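Putative methylthioribose-1-phosphate isomerase (Archaeoglobus fulgidus, PDB 1T5O) probably catalyses the interconversion of methylthioribose-1-phosphate and methylthioribulose-1-phosphate, a step of methionine biosynthesis. Local coordinates at residues V32-L42 against A80-R88; I281-I290 against L300-P311. All blocks are in the same frame, centred on the assembly; numbering follows the deposited sequence.

Contact 1: residues V32-L42 against A80-R88; sequences VEELADAIKKL and AADFLASTR
Helix 32-40 and the end of helix 70-85 run side by side in nearly the same direction; their axes are 20° apart and approach to 10.2 Å, with Ala36 and Leu84 facing each other. The contact between them is apolar. CG1 of Val32 is wedged between Phe83 and Leu84, lying 3.3 Å from Phe83 CD1 and 3.8 Å from Leu84 CG. With chi1 at 163°, the Phe83 ring swings away from its own backbone N, and CE1 and CZ lie across the first turn of helix 32-40. There CE1 comes within 3.6 Å of Ala36 CB, and CZ reaches the backbone of Glu33. With an alanine in place of Phe83, CG1 of Val32 and the methyl of Ala36 would probably lose their aromatic cover and a gap would open between the helices. Leu84 reaches over with both methyls: CD2 packs against Ala36 CB, while CD1 touches Leu35 CD2, the two side chains crossing at about a right angle. Arg88 bends at chi3 and crosses Ile39. Its NE and NH2 both lie 4.0 Å from Ile39 CG2, and Leu42 CD2 stands at the edge of the guanidinium. The NE of Arg88 is buried without a polar partner. Leu42 closes helix 32-40 in a Schellman motif. Helix 92-105 covers Ala81, and helix 47-61 backs Ile39 and Ala80. The arrangement is a near-parallel packing of two helices within the helical N-terminal part of the chain, ending at Arg88, a predicted substrate-binding residue.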
loop_
_atom_site.group_PDB
_atom_site.type_symbol
_atom_site.label_atom_id
_atom_site.label_comp_id
_atom_site.label_asym_id
_atom_site.label_seq_id
_atom_site.Cartn_x
_atom_site.Cartn_y
_atom_site.Cartn_z
ATOM N N VAL A 32 3.781 29.894 -21.505
ATOM C CA VAL A 32 4.481 29.663 -20.245
ATOM C C VAL A 32 3.598 29.090 -19.151
ATOM O O VAL A 32 3.937 28.089 -18.524
ATOM C CB VAL A 32 5.057 30.974 -19.650
ATOM C CG1 VAL A 32 6.350 30.669 -18.907
ATOM C CG2 VAL A 32 5.242 32.030 -20.730
ATOM N N GLU A 33 2.480 29.765 -18.905
ATOM C CA GLU A 33 1.550 29.364 -17.863
ATOM C C GLU A 33 1.021 27.944 -18.022
ATOM O O GLU A 33 0.895 27.218 -17.034
ATOM C CB GLU A 33 0.386 30.362 -17.791
ATOM C CG GLU A 33 0.826 31.798 -17.503
ATOM C CD GLU A 33 -0.324 32.798 -17.553
ATOM O OE1 GLU A 33 -1.025 32.860 -18.594
ATOM O OE2 GLU A 33 -0.524 33.527 -16.550
ATOM N N GLU A 34 0.726 27.544 -19.254
ATOM C CA GLU A 34 0.210 26.202 -19.495
ATOM C C GLU A 34 1.209 25.125 -19.089
ATOM O O GLU A 34 0.856 24.143 -18.431
ATOM C CB GLU A 34 -0.159 26.036 -20.964
ATOM C CG GLU A 34 -1.214 27.023 -21.414
ATOM C CD GLU A 34 -1.805 26.655 -22.754
ATOM O OE1 GLU A 34 -1.030 26.360 -23.683
ATOM O OE2 GLU A 34 -3.046 26.668 -22.875
ATOM N N LEU A 35 2.459 25.314 -19.485
ATOM C CA LEU A 35 3.502 24.368 -19.151
ATOM C C LEU A 35 3.622 24.335 -17.639
ATOM O O LEU A 35 3.659 23.266 -17.025
ATOM C CB LEU A 35 4.825 24.815 -19.775
ATOM C CG LEU A 35 6.059 23.936 -19.552
ATOM C CD1 LEU A 35 5.825 22.513 -20.080
ATOM C CD2 LEU A 35 7.251 24.586 -20.250
ATOM N N ALA A 36 3.676 25.517 -17.033
ATOM C CA ALA A 36 3.797 25.601 -15.588
ATOM C C ALA A 36 2.681 24.826 -14.888
ATOM O O ALA A 36 2.935 24.111 -13.918
ATOM C CB ALA A 36 3.797 27.062 -15.133
ATOM N N ASP A 37 1.448 24.932 -15.364
ATOM C CA ASP A 37 0.410 24.197 -14.666
ATOM C C ASP A 37 0.514 22.720 -14.965
ATOM O O ASP A 37 0.153 21.891 -14.128
ATOM C CB ASP A 37 -0.986 24.714 -15.013
ATOM C CG ASP A 37 -1.968 24.532 -13.855
ATOM O OD1 ASP A 37 -1.620 24.927 -12.709
ATOM O OD2 ASP A 37 -3.082 24.001 -14.079
ATOM N N ALA A 38 1.017 22.386 -16.151
ATOM C CA ALA A 38 1.171 20.985 -16.522
ATOM C C ALA A 38 2.166 20.379 -15.537
ATOM O O ALA A 38 1.990 19.260 -15.060
ATOM C CB ALA A 38 1.687 20.872 -17.937
ATOM N N ILE A 39 3.204 21.150 -15.232
ATOM C CA ILE A 39 4.225 20.732 -14.289
ATOM C C ILE A 39 3.604 20.552 -12.900
ATOM O O ILE A 39 3.867 19.561 -12.215
ATOM C CB ILE A 39 5.355 21.789 -14.222
ATOM C CG1 ILE A 39 6.242 21.672 -15.464
ATOM C CG2 ILE A 39 6.175 21.617 -12.954
ATOM C CD1 ILE A 39 7.283 22.785 -15.562
ATOM N N LYS A 40 2.779 21.518 -12.497
ATOM C CA LYS A 40 2.116 21.476 -11.193
ATOM C C LYS A 40 1.169 20.298 -11.054
ATOM O O LYS A 40 1.137 19.664 -10.003
ATOM C CB LYS A 40 1.318 22.758 -10.941
ATOM C CG LYS A 40 2.136 24.033 -10.827
ATOM C CD LYS A 40 1.192 25.215 -10.595
ATOM C CE LYS A 40 1.901 26.559 -10.639
ATOM N NZ LYS A 40 0.924 27.688 -10.541
ATOM N N LYS A 41 0.390 20.013 -12.097
ATOM C CA LYS A 41 -0.575 18.904 -12.065
ATOM C C LYS A 41 0.098 17.553 -12.236
ATOM O O LYS A 41 -0.576 16.520 -12.242
ATOM C CB LYS A 41 -1.591 18.985 -13.208
ATOM C CG LYS A 41 -2.279 20.289 -13.465
ATOM C CD LYS A 41 -3.410 20.050 -14.487
ATOM C CE LYS A 41 -2.917 19.339 -15.766
ATOM N NZ LYS A 41 -4.012 18.901 -16.706
ATOM N N LEU A 42 1.413 17.561 -12.417
ATOM C CA LEU A 42 2.159 16.326 -12.648
ATOM C C LEU A 42 1.781 15.723 -14.005
ATOM O O LEU A 42 1.822 14.504 -14.186
ATOM C CB LEU A 42 1.908 15.300 -11.531
ATOM C CG LEU A 42 2.206 15.741 -10.089
ATOM C CD1 LEU A 42 1.988 14.547 -9.146
ATOM C CD2 LEU A 42 3.651 16.260 -9.965
ATOM N N ALA A 80 10.684 34.786 -18.156
ATOM C CA ALA A 80 10.050 33.480 -18.303
ATOM C C ALA A 80 10.852 32.412 -17.549
ATOM O O ALA A 80 10.272 31.545 -16.891
ATOM C CB ALA A 80 9.937 33.115 -19.784
ATOM N N ALA A 81 12.180 32.488 -17.645
ATOM C CA ALA A 81 13.068 31.551 -16.965
ATOM C C ALA A 81 12.804 31.627 -15.466
ATOM O O ALA A 81 12.716 30.605 -14.789
ATOM C CB ALA A 81 14.514 31.908 -17.256
ATOM N N ASP A 82 12.693 32.855 -14.960
ATOM C CA ASP A 82 12.424 33.130 -13.545
ATOM C C ASP A 82 11.061 32.578 -13.140
ATOM O O ASP A 82 10.910 31.943 -12.092
ATOM C CB ASP A 82 12.428 34.645 -13.285
ATOM C CG ASP A 82 13.829 35.213 -13.124
ATOM O OD1 ASP A 82 14.812 34.500 -13.431
ATOM O OD2 ASP A 82 13.947 36.385 -12.694
ATOM N N PHE A 83 10.066 32.833 -13.982
ATOM C CA PHE A 83 8.725 32.361 -13.711
ATOM C C PHE A 83 8.626 30.838 -13.696
ATOM O O PHE A 83 8.019 30.264 -12.788
ATOM C CB PHE A 83 7.753 32.934 -14.741
ATOM C CG PHE A 83 6.448 32.201 -14.810
ATOM C CD1 PHE A 83 6.290 31.114 -15.663
ATOM C CD2 PHE A 83 5.381 32.583 -14.007
ATOM C CE1 PHE A 83 5.095 30.422 -15.719
ATOM C CE2 PHE A 83 4.177 31.893 -14.059
ATOM C CZ PHE A 83 4.035 30.811 -14.916
ATOM N N LEU A 84 9.211 30.181 -14.698
ATOM C CA LEU A 84 9.133 28.724 -14.761
ATOM C C LEU A 84 9.885 28.025 -13.646
ATOM O O LEU A 84 9.390 27.047 -13.089
ATOM C CB LEU A 84 9.625 28.198 -16.115
ATOM C CG LEU A 84 8.545 28.053 -17.193
ATOM C CD1 LEU A 84 9.170 27.605 -18.506
ATOM C CD2 LEU A 84 7.501 27.051 -16.732
ATOM N N ALA A 85 11.073 28.515 -13.310
ATOM C CA ALA A 85 11.852 27.894 -12.249
ATOM C C ALA A 85 11.132 28.026 -10.901
ATOM O O ALA A 85 11.241 27.148 -10.040
ATOM C CB ALA A 85 13.247 28.515 -12.183
ATOM N N SER A 86 10.383 29.115 -10.739
ATOM C CA SER A 86 9.644 29.353 -9.507
ATOM C C SER A 86 8.517 28.329 -9.300
ATOM O O SER A 86 7.985 28.205 -8.195
ATOM C CB SER A 86 9.077 30.782 -9.483
ATOM O OG SER A 86 7.979 30.949 -10.368
ATOM N N THR A 87 8.156 27.588 -10.344
ATOM C CA THR A 87 7.101 26.594 -10.189
ATOM C C THR A 87 7.536 25.677 -9.052
ATOM O O THR A 87 6.716 25.101 -8.336
ATOM C CB THR A 87 6.905 25.768 -11.468
ATOM O OG1 THR A 87 8.094 25.018 -11.734
ATOM C CG2 THR A 87 6.606 26.690 -12.657
ATOM N N ARG A 88 8.848 25.550 -8.903
ATOM C CA ARG A 88 9.453 24.761 -7.837
ATOM C C ARG A 88 10.955 25.035 -7.885
ATOM O O ARG A 88 11.696 24.416 -8.654
ATOM C CB ARG A 88 9.135 23.270 -7.995
ATOM C CG ARG A 88 9.690 22.580 -9.213
ATOM C CD ARG A 88 9.274 21.113 -9.199
ATOM N NE ARG A 88 7.829 20.948 -9.353
ATOM C CZ ARG A 88 7.194 19.783 -9.264
ATOM N NH1 ARG A 88 7.869 18.668 -9.013
ATOM N NH2 ARG A 88 5.881 19.726 -9.449
#

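Contact 2: residues I281-I290 against L300-P311; sequences IEERPREELI and LNVKVYNPAFDP
This is a pairing of two mostly irregular chains that lie antiparallel, joined at one beta bridge between Glu283 and Pro307. It leads into strand 309-313, an outer strand, within this chain, of a three-stranded antiparallel sheet. Segment 300-311 also lies along the second subunit: Lys303 and Val304 pair with a parallel strand of that chain. Two backbone bonds flank the bridge: Ala308 N gives to Glu282 O, and Arg284 N gives to Asn306 O at 2.9 Å. Glu283 bends back at chi2 (-73°) and brings its carboxylate to the facing backbone. OE1 takes the N-H of Asn306 on its syn lone pair, at 2.8 Å and nearly straight.

The Asn306 side chain is buried between the chains. Its ND2 binds Glu288 OE1 at 3.2 Å, from above the carboxylate plane, and makes a weak bond to Pro285 O. Leu289 CD2 packs on the amide carbon CG, 3.6 Å away. Arg284 spreads its guanidinium over Ala308, whose CB sits 3.3 Å above the centre of one face. Glu282 OE2 holds that guanidinium by a salt bridge to NH2, 2.6 Å long and in the guanidinium plane. Apolar contacts add to both ends. Ile281 packs on Pro307 and Pro311. Leu289 packs on Val304, and Ile290 on Leu300, Val302 and, more loosely, Val304. Asp310 turns away to bind the backbone of Gly246 and Tyr248. Water 1 joins Arg286 NE to Val304 N. The same guanidinium sends one nitrogen, NH2, to two carbonyls near its plane: Leu300 O at 2.9 Å and Val302 O at 2.7 Å.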
loop_
_atom_site.group_PDB
_atom_site.type_symbol
_atom_site.label_atom_id
_atom_site.label_comp_id
_atom_site.label_asym_id
_atom_site.label_seq_id
_atom_site.Cartn_x
_atom_site.Cartn_y
_atom_site.Cartn_z
ATOM N N ILE A 281 13.655 14.963 4.076
ATOM C CA ILE A 281 12.551 14.360 3.328
ATOM C C ILE A 281 11.268 15.130 3.585
ATOM O O ILE A 281 10.788 15.221 4.706
ATOM C CB ILE A 281 12.326 12.869 3.704
ATOM C CG1 ILE A 281 13.533 12.022 3.260
ATOM C CG2 ILE A 281 11.027 12.350 3.027
ATOM C CD1 ILE A 281 13.605 10.651 3.955
ATOM N N GLU A 282 10.717 15.673 2.518
ATOM C CA GLU A 282 9.485 16.440 2.574
ATOM C C GLU A 282 8.252 15.562 2.774
ATOM O O GLU A 282 8.216 14.409 2.357
ATOM C CB GLU A 282 9.355 17.227 1.270
ATOM C CG GLU A 282 9.903 16.443 0.063
ATOM C CD GLU A 282 10.426 17.350 -1.070
ATOM O OE1 GLU A 282 11.077 18.386 -0.769
ATOM O OE2 GLU A 282 10.201 17.018 -2.258
ATOM N N GLU A 283 7.238 16.131 3.409
ATOM C CA GLU A 283 5.973 15.462 3.646
ATOM C C GLU A 283 5.069 15.857 2.480
ATOM O O GLU A 283 5.124 16.993 2.051
ATOM C CB GLU A 283 5.344 15.984 4.930
ATOM C CG GLU A 283 5.767 15.286 6.196
ATOM C CD GLU A 283 5.156 13.925 6.296
ATOM O OE1 GLU A 283 3.916 13.819 6.487
ATOM O OE2 GLU A 283 5.929 12.959 6.166
ATOM N N ARG A 284 4.248 14.929 1.992
ATOM C CA ARG A 284 3.300 15.194 0.908
ATOM C C ARG A 284 1.934 15.421 1.552
ATOM O O ARG A 284 1.719 15.049 2.707
ATOM C CB ARG A 284 3.244 14.017 -0.077
ATOM C CG ARG A 284 4.515 13.873 -0.950
ATOM C CD ARG A 284 4.808 15.118 -1.803
ATOM N NE ARG A 284 6.053 15.014 -2.585
ATOM C CZ ARG A 284 7.175 15.712 -2.354
ATOM N NH1 ARG A 284 7.240 16.587 -1.355
ATOM N NH2 ARG A 284 8.239 15.541 -3.130
ATOM N N PRO A 285 0.991 16.031 0.816
ATOM C CA PRO A 285 -0.360 16.324 1.322
ATOM C C PRO A 285 -1.048 15.161 2.040
ATOM O O PRO A 285 -1.131 14.061 1.511
ATOM C CB PRO A 285 -1.120 16.728 0.056
ATOM C CG PRO A 285 -0.034 17.379 -0.779
ATOM C CD PRO A 285 1.102 16.382 -0.616
ATOM N N ARG A 286 -1.553 15.418 3.236
ATOM C CA ARG A 286 -2.231 14.390 4.010
ATOM C C ARG A 286 -3.480 13.842 3.307
ATOM O O ARG A 286 -3.910 12.712 3.580
ATOM C CB ARG A 286 -2.595 14.934 5.403
ATOM C CG ARG A 286 -3.530 16.152 5.405
ATOM C CD ARG A 286 -3.758 16.661 6.819
ATOM N NE ARG A 286 -4.509 15.723 7.659
ATOM C CZ ARG A 286 -5.836 15.628 7.675
ATOM N NH1 ARG A 286 -6.572 16.411 6.893
ATOM N NH2 ARG A 286 -6.433 14.775 8.498
ATOM N N GLU A 287 -4.054 14.599 2.380
ATOM C CA GLU A 287 -5.277 14.098 1.744
ATOM C C GLU A 287 -5.043 12.894 0.832
ATOM O O GLU A 287 -5.983 12.185 0.494
ATOM C CB GLU A 287 -6.016 15.210 0.983
ATOM C CG GLU A 287 -5.507 15.550 -0.411
ATOM C CD GLU A 287 -6.612 16.156 -1.290
ATOM O OE1 GLU A 287 -6.328 17.119 -2.051
ATOM O OE2 GLU A 287 -7.768 15.661 -1.227
ATOM N N GLU A 288 -3.787 12.660 0.452
ATOM C CA GLU A 288 -3.451 11.533 -0.402
ATOM C C GLU A 288 -3.734 10.211 0.306
ATOM O O GLU A 288 -3.797 9.169 -0.342
ATOM C CB GLU A 288 -1.962 11.610 -0.825
ATOM C CG GLU A 288 -1.632 12.827 -1.696
ATOM C CD GLU A 288 -0.158 12.901 -2.107
ATOM O OE1 GLU A 288 0.680 12.113 -1.593
ATOM O OE2 GLU A 288 0.160 13.757 -2.957
ATOM N N LEU A 289 -3.895 10.247 1.630
ATOM C CA LEU A 289 -4.205 9.029 2.402
ATOM C C LEU A 289 -5.658 8.990 2.893
ATOM O O LEU A 289 -6.128 7.964 3.384
ATOM C CB LEU A 289 -3.328 8.936 3.650
ATOM C CG LEU A 289 -1.884 8.412 3.630
ATOM C CD1 LEU A 289 -1.892 6.918 3.467
ATOM C CD2 LEU A 289 -1.104 9.080 2.533
ATOM N N ILE A 290 -6.356 10.113 2.768
ATOM C CA ILE A 290 -7.713 10.247 3.288
ATOM C C ILE A 290 -8.808 9.996 2.250
ATOM O O ILE A 290 -9.890 9.525 2.573
ATOM C CB ILE A 290 -7.864 11.667 3.959
ATOM C CG1 ILE A 290 -6.949 11.723 5.195
ATOM C CG2 ILE A 290 -9.325 11.936 4.391
ATOM C CD1 ILE A 290 -6.861 13.083 5.879
ATOM N N LEU A 300 -11.717 11.894 8.404
ATOM C CA LEU A 300 -11.249 13.188 7.897
ATOM C C LEU A 300 -10.143 13.859 8.687
ATOM O O LEU A 300 -9.269 14.484 8.096
ATOM C CB LEU A 300 -12.417 14.171 7.768
ATOM C CG LEU A 300 -13.537 13.755 6.821
ATOM C CD1 LEU A 300 -14.647 14.822 6.863
ATOM C CD2 LEU A 300 -12.981 13.601 5.406
ATOM N N ASN A 301 -10.177 13.735 10.007
ATOM C CA ASN A 301 -9.176 14.381 10.852
ATOM C C ASN A 301 -8.080 13.474 11.363
ATOM O O ASN A 301 -7.390 13.808 12.317
ATOM C CB ASN A 301 -9.854 15.044 12.045
ATOM C CG ASN A 301 -10.871 16.069 11.622
ATOM O OD1 ASN A 301 -10.721 16.724 10.581
ATOM N ND2 ASN A 301 -11.913 16.234 12.432
ATOM N N VAL A 302 -7.897 12.329 10.729
ATOM C CA VAL A 302 -6.854 11.424 11.180
ATOM C C VAL A 302 -5.482 12.053 10.914
ATOM O O VAL A 302 -5.292 12.771 9.930
ATOM C CB VAL A 302 -6.938 10.053 10.439
ATOM C CG1 VAL A 302 -6.504 10.219 8.976
ATOM C CG2 VAL A 302 -6.095 9.008 11.167
ATOM N N LYS A 303 -4.551 11.812 11.830
ATOM C CA LYS A 303 -3.175 12.270 11.692
ATOM C C LYS A 303 -2.511 11.367 10.643
ATOM O O LYS A 303 -2.644 10.144 10.688
ATOM C CB LYS A 303 -2.443 12.125 13.020
ATOM C CG LYS A 303 -1.001 12.580 12.950
ATOM C CD LYS A 303 -0.385 12.648 14.332
ATOM C CE LYS A 303 0.881 13.481 14.292
ATOM N NZ LYS A 303 1.790 12.999 13.230
ATOM N N VAL A 304 -1.776 11.974 9.727
ATOM C CA VAL A 304 -1.111 11.259 8.637
ATOM C C VAL A 304 0.407 11.535 8.593
ATOM O O VAL A 304 0.846 12.661 8.810
ATOM C CB VAL A 304 -1.741 11.700 7.293
ATOM C CG1 VAL A 304 -1.022 11.098 6.104
ATOM C CG2 VAL A 304 -3.197 11.337 7.271
ATOM N N TYR A 305 1.204 10.496 8.377
ATOM C CA TYR A 305 2.647 10.652 8.196
ATOM C C TYR A 305 2.792 10.209 6.746
ATOM O O TYR A 305 2.521 9.037 6.409
ATOM C CB TYR A 305 3.431 9.740 9.140
ATOM C CG TYR A 305 4.913 9.778 8.882
ATOM C CD1 TYR A 305 5.609 10.996 8.849
ATOM C CD2 TYR A 305 5.619 8.607 8.623
ATOM C CE1 TYR A 305 6.987 11.039 8.551
ATOM C CE2 TYR A 305 6.986 8.639 8.327
ATOM C CZ TYR A 305 7.649 9.848 8.293
ATOM O OH TYR A 305 8.967 9.859 7.973
ATOM N N ASN A 306 3.186 11.134 5.872
ATOM C CA ASN A 306 3.273 10.849 4.432
ATOM C C ASN A 306 4.592 11.305 3.784
ATOM O O ASN A 306 4.592 12.166 2.908
ATOM C CB ASN A 306 2.047 11.526 3.744
ATOM C CG ASN A 306 1.864 11.140 2.271
ATOM O OD1 ASN A 306 2.334 10.103 1.809
ATOM N ND2 ASN A 306 1.148 11.990 1.529
ATOM N N PRO A 307 5.740 10.743 4.220
ATOM C CA PRO A 307 7.025 11.141 3.624
ATOM C C PRO A 307 7.040 10.852 2.121
ATOM O O PRO A 307 6.471 9.858 1.672
ATOM C CB PRO A 307 8.040 10.288 4.375
ATOM C CG PRO A 307 7.217 8.986 4.644
ATOM C CD PRO A 307 5.893 9.566 5.102
ATOM N N ALA A 308 7.712 11.698 1.349
ATOM C CA ALA A 308 7.746 11.523 -0.105
ATOM C C ALA A 308 8.730 10.455 -0.568
ATOM O O ALA A 308 8.521 9.821 -1.603
ATOM C CB ALA A 308 8.079 12.882 -0.799
ATOM N N PHE A 309 9.803 10.270 0.188
ATOM C CA PHE A 309 10.830 9.296 -0.159
ATOM C C PHE A 309 11.331 8.602 1.084
ATOM O O PHE A 309 11.004 8.990 2.207
ATOM C CB PHE A 309 12.083 9.998 -0.737
ATOM C CG PHE A 309 11.797 11.016 -1.811
ATOM C CD1 PHE A 309 11.688 12.361 -1.495
ATOM C CD2 PHE A 309 11.643 10.619 -3.134
ATOM C CE1 PHE A 309 11.425 13.306 -2.481
ATOM C CE2 PHE A 309 11.380 11.547 -4.130
ATOM C CZ PHE A 309 11.269 12.897 -3.807
ATOM N N ASP A 310 12.161 7.585 0.867
ATOM C CA ASP A 310 12.868 6.946 1.954
ATOM C C ASP A 310 14.293 6.677 1.471
ATOM O O ASP A 310 14.570 6.707 0.275
ATOM C CB ASP A 310 12.195 5.650 2.500
ATOM C CG ASP A 310 11.917 4.564 1.442
ATOM O OD1 ASP A 310 12.606 4.442 0.404
ATOM O OD2 ASP A 310 10.982 3.773 1.713
ATOM N N PRO A 311 15.228 6.484 2.400
ATOM C CA PRO A 311 16.614 6.207 2.032
ATOM C C PRO A 311 16.874 4.696 2.094
ATOM O O PRO A 311 16.537 4.044 3.073
ATOM C CB PRO A 311 17.421 6.967 3.078
ATOM C CG PRO A 311 16.481 7.033 4.320
ATOM C CD PRO A 311 15.073 6.782 3.840
HETATM O O HOH W 1 -2.064 14.970 9.642
HETATM O O HOH W 2 -9.572 15.832 5.388
#

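In the fold
Contact 1 closes before contact 2 opens along the chain. Their centres are 24 Å apart, and their nearest atoms are about 7 Å apart without touching. Contact 1 contributes a predicted substrate-binding residue, Arg88; contact 2 places Phe309 beside the site. In contact 1 the Leu42 side chain lies about 5 Å from that of Arg45 and about 6 Å from that of Gln193. In contact 2 the Phe309 side chain is about 3 Å from that of Asp234, the predicted proton donor, and about 5 Å from that of Lys244. Contact 1 is made within one subunit, whereas contact 2 also meets the second subunit, through Tyr305 and Pro311 among others.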